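Local coordinates for putative membrane protein COG4129 (Clostridium difficile, PDB 3KMI) that is of unknown function but probably belongs to a family of aromatic acid exporters of the membrane, and is represented here by its helical C-terminal domain, at residues 39-42 and 43-47; 84-87 and 88-91; 125-128 and 129-132; 135-138 and 139-143. All coordinates share one frame; numbering follows the deposited sequence.

Interaction 1 of 4, residues 39-42 and 43-47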
loop_
_atom_site.group_PDB
_atom_site.type_symbol
_atom_site.label_atom_id
_atom_site.label_comp_id
_atom_site.label_asym_id
_atom_site.label_seq_id
_atom_site.Cartn_x
_atom_site.Cartn_y
_atom_site.Cartn_z
ATOM N N ASN A 39 -20.032 -0.284 -14.190
ATOM C CA ASN A 39 -18.932 -1.200 -14.320
ATOM C C ASN A 39 -19.000 -2.359 -13.305
ATOM O O ASN A 39 -19.845 -2.358 -12.402
ATOM C CB ASN A 39 -17.627 -0.412 -14.263
ATOM C CG ASN A 39 -16.866 -0.626 -12.980
ATOM O OD1 ASN A 39 -15.826 -1.296 -12.990
ATOM N ND2 ASN A 39 -17.370 -0.077 -11.864
ATOM N N GLY A 40 -18.132 -3.354 -13.487
ATOM C CA GLY A 40 -18.184 -4.581 -12.708
ATOM C C GLY A 40 -17.255 -4.641 -11.509
ATOM O O GLY A 40 -17.191 -5.676 -10.857
ATOM N N TYR A 41 -16.576 -3.541 -11.196
ATOM C CA TYR A 41 -15.646 -3.487 -10.062
ATOM C C TYR A 41 -16.261 -4.077 -8.802
ATOM O O TYR A 41 -15.640 -4.945 -8.146
ATOM C CB TYR A 41 -15.165 -2.060 -9.754
ATOM C CG TYR A 41 -14.325 -2.008 -8.494
ATOM C CD1 TYR A 41 -12.931 -2.280 -8.526
ATOM C CD2 TYR A 41 -14.893 -1.664 -7.277
ATOM C CE1 TYR A 41 -12.161 -2.245 -7.373
ATOM C CE2 TYR A 41 -14.111 -1.624 -6.108
ATOM C CZ TYR A 41 -12.759 -1.906 -6.167
ATOM O OH TYR A 41 -12.030 -1.842 -4.993
ATOM N N SER A 42 -17.480 -3.654 -8.477
ATOM C CA SER A 42 -18.073 -4.032 -7.206
ATOM C C SER A 42 -18.359 -5.514 -7.136
ATOM O O SER A 42 -17.990 -6.203 -6.169
ATOM C CB SER A 42 -19.368 -3.263 -6.967
ATOM O OG SER A 42 -19.039 -1.979 -6.482
ATOM N N ARG A 43 -19.059 -5.986 -8.161
ATOM C CA ARG A 43 -19.373 -7.395 -8.297
ATOM C C ARG A 43 -18.102 -8.220 -8.305
ATOM O O ARG A 43 -18.020 -9.247 -7.633
ATOM C CB ARG A 43 -20.184 -7.630 -9.589
ATOM C CG ARG A 43 -20.491 -9.096 -9.902
ATOM C CD ARG A 43 -21.225 -9.772 -8.743
ATOM N NE ARG A 43 -22.521 -9.152 -8.452
ATOM C CZ ARG A 43 -22.993 -8.913 -7.226
ATOM N NH1 ARG A 43 -22.270 -9.218 -6.144
ATOM N NH2 ARG A 43 -24.188 -8.352 -7.085
ATOM N N ASP A 44 -17.092 -7.754 -9.028
ATOM C CA ASP A 44 -15.873 -8.558 -9.195
ATOM C C ASP A 44 -15.018 -8.621 -7.940
ATOM O O ASP A 44 -14.394 -9.647 -7.644
ATOM C CB ASP A 44 -15.049 -8.036 -10.361
ATOM C CG ASP A 44 -15.739 -8.256 -11.729
ATOM O OD1 ASP A 44 -16.604 -9.159 -11.844
ATOM O OD2 ASP A 44 -15.390 -7.525 -12.692
ATOM N N LEU A 45 -14.966 -7.509 -7.207
ATOM C CA LEU A 45 -14.341 -7.476 -5.890
ATOM C C LEU A 45 -15.035 -8.357 -4.858
ATOM O O LEU A 45 -14.380 -9.084 -4.120
ATOM C CB LEU A 45 -14.252 -6.033 -5.370
ATOM C CG LEU A 45 -13.729 -5.890 -3.933
ATOM C CD1 LEU A 45 -12.225 -6.324 -3.839
ATOM C CD2 LEU A 45 -13.909 -4.445 -3.449
ATOM N N TYR A 46 -16.358 -8.304 -4.807
ATOM C CA TYR A 46 -17.092 -9.218 -3.964
ATOM C C TYR A 46 -16.806 -10.686 -4.283
ATOM O O TYR A 46 -16.642 -11.478 -3.385
ATOM C CB TYR A 46 -18.596 -8.961 -4.070
ATOM C CG TYR A 46 -19.360 -9.863 -3.145
ATOM C CD1 TYR A 46 -19.248 -9.724 -1.751
ATOM C CD2 TYR A 46 -20.161 -10.896 -3.648
ATOM C CE1 TYR A 46 -19.971 -10.567 -0.879
ATOM C CE2 TYR A 46 -20.881 -11.749 -2.777
ATOM C CZ TYR A 46 -20.777 -11.568 -1.396
ATOM O OH TYR A 46 -21.470 -12.396 -0.536
ATOM N N THR A 47 -16.750 -11.047 -5.555
ATOM C CA THR A 47 -16.467 -12.435 -5.938
ATOM C C THR A 47 -15.068 -12.853 -5.436
ATOM O O THR A 47 -14.860 -13.954 -4.889
ATOM C CB THR A 47 -16.495 -12.605 -7.492
ATOM O OG1 THR A 47 -17.769 -12.212 -8.005
ATOM C CG2 THR A 47 -16.133 -14.050 -7.929
HETATM O O HOH W 1 -20.229 -4.134 -10.089
#
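The phenol ring of Y41 runs alongside L45, one turn further on in the same helix, with CB of L45 over one ring face. Both set out with CG anti to the backbone N (chi1 174° for Y41 and 175° for L45), which helps lay the ring and the leucine side by side on one flank of the helix. The touching is done by the far end of the ring: Y41 OH lies 3.6 Å from L45 CD2. Beneath them the first turn of the helix is closed by main-chain bonds: D44 N donates to G40 O at 2.8 Å, L45 N to Y41 O and Y46 N to S42 O. G40 is the N-cap residue. Just before it, OD1 of N39 reaches forward to Y41 N at 3.0 Å, a weak bond with the form of an Asx turn, which occupies an amide at the helix start. A water bridges the same corner, donating to N39 O and accepting from R43 N, each at 2.9 Å. D44 folds its carboxylate over the G40 carbonyl, OD2 coming within 3.2 Å of G40 O; as both are acceptors, this closeness brings no bond. Further along, R43 O takes two donors from opposite faces of its plane, T47 N and, at 3.0 Å, T47 OG1. This is the N-terminal turn of helix 41-61 in a bundle of helices. Y41 packs on V24 of helix 7-33 and stacks with Y92, while L45 leans on R85 and E89 of helix 68-95; D44 faces I23 and also lies near the like charge of D27.

Interaction 2 of 4, residues 84-87 and 88-91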
loop_
_atom_site.group_PDB
_atom_site.type_symbol
_atom_site.label_atom_id
_atom_site.label_comp_id
_atom_site.label_asym_id
_atom_site.label_seq_id
_atom_site.Cartn_x
_atom_site.Cartn_y
_atom_site.Cartn_z
ATOM N N GLN A 84 -2.700 -8.134 -2.580
ATOM C CA GLN A 84 -3.123 -7.663 -3.926
ATOM C C GLN A 84 -4.520 -7.077 -3.845
ATOM O O GLN A 84 -4.773 -6.069 -4.466
ATOM C CB GLN A 84 -3.134 -8.786 -4.977
ATOM C CG GLN A 84 -1.742 -9.445 -5.215
ATOM C CD GLN A 84 -0.759 -8.456 -5.863
ATOM O OE1 GLN A 84 -0.448 -7.402 -5.292
ATOM N NE2 GLN A 84 -0.271 -8.793 -7.050
ATOM N N ARG A 85 -5.430 -7.764 -3.136
ATOM C CA ARG A 85 -6.814 -7.285 -2.962
ATOM C C ARG A 85 -6.809 -5.879 -2.306
ATOM O O ARG A 85 -7.537 -4.981 -2.752
ATOM C CB ARG A 85 -7.644 -8.302 -2.129
ATOM C CG ARG A 85 -9.151 -7.936 -1.977
ATOM C CD ARG A 85 -9.429 -6.975 -0.772
ATOM N NE ARG A 85 -8.628 -7.375 0.395
ATOM C CZ ARG A 85 -8.837 -8.459 1.128
ATOM N NH1 ARG A 85 -9.872 -9.278 0.894
ATOM N NH2 ARG A 85 -8.013 -8.708 2.136
ATOM N N ASP A 86 -6.048 -5.714 -1.224
ATOM C CA ASP A 86 -5.905 -4.400 -0.601
ATOM C C ASP A 86 -5.404 -3.310 -1.589
ATOM O O ASP A 86 -5.882 -2.175 -1.560
ATOM C CB ASP A 86 -4.966 -4.465 0.630
ATOM C CG ASP A 86 -5.587 -5.225 1.814
ATOM O OD1 ASP A 86 -6.775 -5.609 1.742
ATOM O OD2 ASP A 86 -4.876 -5.496 2.802
ATOM N N ILE A 87 -4.425 -3.660 -2.414
ATOM C CA ILE A 87 -3.828 -2.693 -3.373
ATOM C C ILE A 87 -4.873 -2.342 -4.439
ATOM O O ILE A 87 -4.962 -1.186 -4.865
ATOM C CB ILE A 87 -2.559 -3.269 -4.026
ATOM C CG1 ILE A 87 -1.388 -3.298 -3.036
ATOM C CG2 ILE A 87 -2.124 -2.472 -5.311
ATOM C CD1 ILE A 87 -0.239 -4.213 -3.520
ATOM N N LEU A 88 -5.656 -3.327 -4.853
ATOM C CA LEU A 88 -6.808 -3.069 -5.738
ATOM C C LEU A 88 -7.766 -2.051 -5.145
ATOM O O LEU A 88 -8.179 -1.090 -5.826
ATOM C CB LEU A 88 -7.571 -4.366 -6.091
ATOM C CG LEU A 88 -6.835 -5.402 -6.972
ATOM C CD1 LEU A 88 -7.597 -6.760 -6.983
ATOM C CD2 LEU A 88 -6.644 -4.855 -8.406
ATOM N N GLU A 89 -8.126 -2.261 -3.878
ATOM C CA GLU A 89 -8.968 -1.266 -3.192
ATOM C C GLU A 89 -8.315 0.123 -3.121
ATOM O O GLU A 89 -9.000 1.117 -3.305
ATOM C CB GLU A 89 -9.315 -1.756 -1.787
ATOM C CG GLU A 89 -10.241 -2.936 -1.842
ATOM C CD GLU A 89 -10.696 -3.363 -0.451
ATOM O OE1 GLU A 89 -9.858 -3.682 0.405
ATOM O OE2 GLU A 89 -11.885 -3.343 -0.219
ATOM N N ASN A 90 -7.008 0.177 -2.849
ATOM C CA ASN A 90 -6.279 1.448 -2.870
ATOM C C ASN A 90 -6.323 2.127 -4.256
ATOM O O ASN A 90 -6.557 3.330 -4.345
ATOM C CB ASN A 90 -4.829 1.270 -2.430
ATOM C CG ASN A 90 -4.692 0.750 -1.009
ATOM O OD1 ASN A 90 -5.651 0.769 -0.213
ATOM N ND2 ASN A 90 -3.487 0.300 -0.674
ATOM N N LEU A 91 -6.072 1.357 -5.312
ATOM C CA LEU A 91 -6.154 1.896 -6.668
ATOM C C LEU A 91 -7.551 2.433 -6.933
ATOM O O LEU A 91 -7.693 3.583 -7.338
ATOM C CB LEU A 91 -5.778 0.831 -7.687
ATOM C CG LEU A 91 -4.283 0.502 -7.644
ATOM C CD1 LEU A 91 -4.040 -0.853 -8.282
ATOM C CD2 LEU A 91 -3.469 1.585 -8.331
#
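R85 leaves the backbone with CG anti to N (chi1 -176°) and bends at its next two torsions, while E89 takes chi1 -69° and runs on extended; the two chains therefore lie side by side, pointing the same way. Together with D86 they form a salt-bridge network on helix 68-95 of an all-helical bundle, D86 next to R85 in sequence and E89 four residues on. The grip is uneven. R85 NE donates to D86 OD1 at 2.9 Å; that oxygen lies close to the guanidinium plane, while NE meets it on its anti side and 32° out of the carboxylate plane. R85 NH2 adds a weak bond to the same atom. E89 OE1 is held by charge alone: it sits 3.9 Å from R85 NE, well out of the guanidinium plane, with no N-H aimed at it, and its closer neighbour is R85 CD at 3.5 Å. The two carboxylates are also near each other, a repulsion that the shared arginine probably offsets. R85 NH1 has a further partner, N49 of helix 41-61, which would steady the guanidinium. Elsewhere the amide ends turn to helix 148-176: Q84 bonds to N170 and F167, and N90 ND2 to E163. I87 and L91 lie side by side on that face. L88 turns to helix 7-33, packing on V21, V24, L25 and I28. Main-chain bonds from L88, E89, N90 and L91 back to Q84, R85, D86 and I87 complete the regular helix, and CG of L88 folds back to 3.3 Å from Q84 O.

Interaction 3 of 4, residues 125-128 and 129-132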
loop_
_atom_site.group_PDB
_atom_site.type_symbol
_atom_site.label_atom_id
_atom_site.label_comp_id
_atom_site.label_asym_id
_atom_site.label_seq_id
_atom_site.Cartn_x
_atom_site.Cartn_y
_atom_site.Cartn_z
ATOM N N GLY A 125 7.943 -9.715 -14.658
ATOM C CA GLY A 125 7.900 -8.761 -13.551
ATOM C C GLY A 125 8.922 -7.647 -13.742
ATOM O O GLY A 125 8.602 -6.453 -13.629
ATOM N N ASN A 126 10.149 -8.051 -14.051
ATOM C CA ASN A 126 11.248 -7.117 -14.271
ATOM C C ASN A 126 10.976 -6.125 -15.401
ATOM O O ASN A 126 11.184 -4.925 -15.221
ATOM C CB ASN A 126 12.524 -7.887 -14.552
ATOM C CG ASN A 126 13.079 -8.561 -13.330
ATOM O OD1 ASN A 126 12.706 -8.253 -12.189
ATOM N ND2 ASN A 126 14.002 -9.474 -13.553
ATOM N N LEU A 127 10.482 -6.616 -16.551
ATOM C CA LEU A 127 10.121 -5.740 -17.655
ATOM C C LEU A 127 9.069 -4.736 -17.215
ATOM O O LEU A 127 9.196 -3.544 -17.452
ATOM C CB LEU A 127 9.624 -6.540 -18.872
ATOM C CG LEU A 127 10.736 -7.315 -19.605
ATOM C CD1 LEU A 127 10.123 -8.135 -20.712
ATOM C CD2 LEU A 127 11.841 -6.424 -20.170
ATOM N N LEU A 128 8.017 -5.225 -16.578
ATOM C CA LEU A 128 6.898 -4.349 -16.188
ATOM C C LEU A 128 7.348 -3.309 -15.132
ATOM O O LEU A 128 6.962 -2.130 -15.186
ATOM C CB LEU A 128 5.708 -5.196 -15.703
ATOM C CG LEU A 128 5.091 -6.118 -16.777
ATOM C CD1 LEU A 128 4.025 -7.009 -16.171
ATOM C CD2 LEU A 128 4.498 -5.250 -17.929
ATOM N N LEU A 129 8.217 -3.736 -14.219
ATOM C CA LEU A 129 8.780 -2.796 -13.247
ATOM C C LEU A 129 9.629 -1.690 -13.914
ATOM O O LEU A 129 9.501 -0.519 -13.546
ATOM C CB LEU A 129 9.543 -3.534 -12.126
ATOM C CG LEU A 129 8.692 -4.326 -11.119
ATOM C CD1 LEU A 129 9.507 -5.449 -10.472
ATOM C CD2 LEU A 129 8.075 -3.399 -10.071
ATOM N N GLU A 130 10.483 -2.061 -14.878
ATOM C CA GLU A 130 11.224 -1.070 -15.690
ATOM C C GLU A 130 10.267 -0.091 -16.383
ATOM O O GLU A 130 10.488 1.129 -16.372
ATOM C CB GLU A 130 12.089 -1.745 -16.765
ATOM C CG GLU A 130 13.288 -2.537 -16.263
ATOM C CD GLU A 130 13.832 -3.491 -17.323
ATOM O OE1 GLU A 130 13.774 -4.725 -17.104
ATOM O OE2 GLU A 130 14.292 -3.014 -18.389
ATOM N N GLU A 131 9.202 -0.636 -16.979
ATOM C CA GLU A 131 8.220 0.183 -17.716
ATOM C C GLU A 131 7.547 1.149 -16.763
ATOM O O GLU A 131 7.359 2.328 -17.087
ATOM C CB GLU A 131 7.179 -0.681 -18.441
ATOM C CG GLU A 131 6.127 0.109 -19.244
ATOM C CD GLU A 131 5.180 -0.797 -20.092
ATOM O OE1 GLU A 131 5.375 -2.035 -20.113
ATOM O OE2 GLU A 131 4.242 -0.256 -20.745
ATOM N N LEU A 132 7.202 0.654 -15.578
ATOM C CA LEU A 132 6.648 1.510 -14.522
ATOM C C LEU A 132 7.608 2.647 -14.129
ATOM O O LEU A 132 7.177 3.810 -13.970
ATOM C CB LEU A 132 6.242 0.672 -13.285
ATOM C CG LEU A 132 5.588 1.412 -12.133
ATOM C CD1 LEU A 132 4.422 2.257 -12.650
ATOM C CD2 LEU A 132 5.048 0.383 -11.124
#
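L129 and L128, followed by E130, are the residues most wrapped by this stretch of helix. L129 folds back along the helix over the carbonyl of G125: its chi1 of -71° sets CG beside its own backbone N, and CD1 comes within 3.4 Å of G125 O. The same carbonyl accepts L129 N at 2.8 Å, nearly in line with the C=O bond, and is thus met by both the amide and, by contact only, the side chain of L129; G125 has no side chain to stand in the way. L128 lies side by side with E131, CD2 of L128 being 4.0 Å from E131 OE1. That oxygen has a stronger partner in K114 of helix 103-117, to which it forms a salt bridge. These are two regular turns of helix 124-140 in the bundle: L128 and L132 reach F111 of helix 103-117, whereas L128 and L129 both meet L168 of helix 148-176. On the outer side E130, in one of its two conformers, stretches back over the N126 carbonyl, CG lying 3.3 Å from N126 O, and its carboxylate passes L127 at an angle. N126 sends its ND2 to E123 instead.

Interaction 4 of 4, residues 135-138 and 139-143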
loop_
_atom_site.group_PDB
_atom_site.type_symbol
_atom_site.label_atom_id
_atom_site.label_comp_id
_atom_site.label_asym_id
_atom_site.label_seq_id
_atom_site.Cartn_x
_atom_site.Cartn_y
_atom_site.Cartn_z
ATOM N N LEU A 135 7.441 5.272 -16.679
ATOM C CA LEU A 135 6.235 6.087 -16.598
ATOM C C LEU A 135 6.303 7.099 -15.439
ATOM O O LEU A 135 5.788 8.205 -15.561
ATOM C CB LEU A 135 4.990 5.203 -16.454
ATOM C CG LEU A 135 3.622 5.911 -16.472
ATOM C CD1 LEU A 135 3.392 6.698 -17.741
ATOM C CD2 LEU A 135 2.478 4.908 -16.288
HETATM N N MSE A 136 6.917 6.703 -14.320
HETATM C CA MSE A 136 7.131 7.606 -13.176
HETATM C C MSE A 136 8.018 8.772 -13.622
HETATM O O MSE A 136 7.704 9.933 -13.353
HETATM C CB MSE A 136 7.782 6.886 -11.969
HETATM C CG MSE A 136 6.966 5.756 -11.289
HETATM SE SE MSE A 136 7.713 5.176 -9.555
HETATM C CE MSE A 136 6.255 3.959 -8.957
ATOM N N ILE A 137 9.121 8.460 -14.308
ATOM C CA ILE A 137 10.046 9.507 -14.784
ATOM C C ILE A 137 9.343 10.434 -15.777
ATOM O O ILE A 137 9.527 11.651 -15.730
ATOM C CB ILE A 137 11.355 8.924 -15.414
ATOM C CG1 ILE A 137 12.192 8.185 -14.359
ATOM C CG2 ILE A 137 12.210 10.039 -16.114
ATOM C CD1 ILE A 137 13.367 7.387 -14.960
ATOM N N SER A 138 8.517 9.853 -16.649
ATOM C CA SER A 138 7.823 10.613 -17.692
ATOM C C SER A 138 6.751 11.511 -17.098
ATOM O O SER A 138 6.610 12.656 -17.514
ATOM C CB SER A 138 7.232 9.680 -18.761
ATOM O OG SER A 138 6.199 10.307 -19.510
HETATM N N MSE A 139 5.990 10.997 -16.135
HETATM C CA MSE A 139 4.992 11.832 -15.470
HETATM C C MSE A 139 5.656 12.982 -14.715
HETATM O O MSE A 139 5.139 14.094 -14.705
HETATM C CB MSE A 139 4.119 11.024 -14.517
HETATM C CG MSE A 139 2.962 10.280 -15.165
HETATM SE SE MSE A 139 1.949 9.440 -13.755
HETATM C CE MSE A 139 1.599 11.097 -12.753
ATOM N N LYS A 140 6.800 12.704 -14.092
ATOM C CA LYS A 140 7.513 13.706 -13.311
ATOM C C LYS A 140 8.082 14.796 -14.199
ATOM O O LYS A 140 8.165 15.958 -13.786
ATOM C CB LYS A 140 8.636 13.079 -12.475
ATOM C CG LYS A 140 9.177 14.024 -11.389
ATOM C CD LYS A 140 10.497 13.557 -10.780
ATOM C CE LYS A 140 11.713 14.222 -11.421
ATOM N NZ LYS A 140 12.905 14.143 -10.519
ATOM N N ASN A 141 8.458 14.425 -15.420
ATOM C CA ASN A 141 9.176 15.340 -16.316
ATOM C C ASN A 141 8.296 16.074 -17.332
ATOM O O ASN A 141 8.789 16.673 -18.278
ATOM C CB ASN A 141 10.358 14.618 -16.974
ATOM C CG ASN A 141 11.510 14.358 -15.990
ATOM O OD1 ASN A 141 11.406 14.618 -14.779
ATOM N ND2 ASN A 141 12.622 13.859 -16.519
ATOM N N GLN A 142 6.994 16.042 -17.074
ATOM C CA GLN A 142 5.945 16.692 -17.848
ATOM C C GLN A 142 5.842 18.189 -17.519
ATOM O O GLN A 142 6.329 18.612 -16.470
ATOM C CB GLN A 142 4.640 16.052 -17.416
ATOM C CG GLN A 142 3.733 15.625 -18.521
ATOM C CD GLN A 142 2.440 15.111 -17.968
ATOM O OE1 GLN A 142 2.422 14.359 -16.988
ATOM N NE2 GLN A 142 1.340 15.516 -18.580
ATOM N N PRO A 143 5.201 18.993 -18.412
ATOM C CA PRO A 143 4.840 20.386 -18.104
ATOM C C PRO A 143 4.120 20.519 -16.767
ATOM O O PRO A 143 3.218 19.738 -16.481
ATOM C CB PRO A 143 3.871 20.742 -19.229
ATOM C CG PRO A 143 4.380 19.969 -20.398
ATOM C CD PRO A 143 4.994 18.696 -19.844
#
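One broad face of the N141 side-chain amide is turned to I137, a helical turn earlier. The carbonyl of I137 lies beneath that face, its O 3.4 Å from N141 CG, and beside it CG2 of I137 stands 3.9 Å from N141 ND2. The two side chains point the same way; chi1 of N141, -72°, folds CG back beside its own backbone N and so over the helix it is leaving. The longer side chain of Q142 leaves in a different direction and touches Q104 of helix 103-117. Here helix 124-140 comes to its C-terminal end. Regular bonds run from M139 N to L135 O (2.9 Å) and from K140 N to M136 O (3.0 Å), but the next donor, N141 N, is divided between two acceptors, I137 O at 3.0 Å and S138 O at 3.3 Å, both weak and bent. N141 is the first residue to leave helical backbone angles, and the chain passes on into the P143 loop. Beneath, the selenomethionine M139 packs against L135, CG of M139 lying 4.4 Å from L135 CD1, and its bent chain also meets L157 and L161 of helix 148-176; L135 touches I107 as well as L161. The helix end also faces the second subunit. R148 of that subunit donates NH2 to Q142 O and, weakly, NH1 to K140 O, placing positive charge where the helix dipole is negative, which probably steadies these carbonyls. K140 NZ makes a long, weak ion pair with E152 of the second subunit.

Overall arrangement
All four are local contacts along continuous stretches, two within helices and two at helix ends. Interaction 2 is nearest the centre of the chain, about 6 Å away by centres, and has no exposed residue; interaction 1 is a surface contact at a helix start. These two touch, Y41 OH lying 3.6 Å from E89 CA, and so join helices 41-61 and 68-95. Interactions 3 and 4, both partly buried with centres about 14 Å and 22 Å from the chain's centre, share helix 124-140 and lean on helices 103-117 and 148-176. Interaction 2 combines aliphatic packing with an ionic network, interaction 3 mixes leucines with glutamates; of the four, interaction 4 alone meets the second subunit.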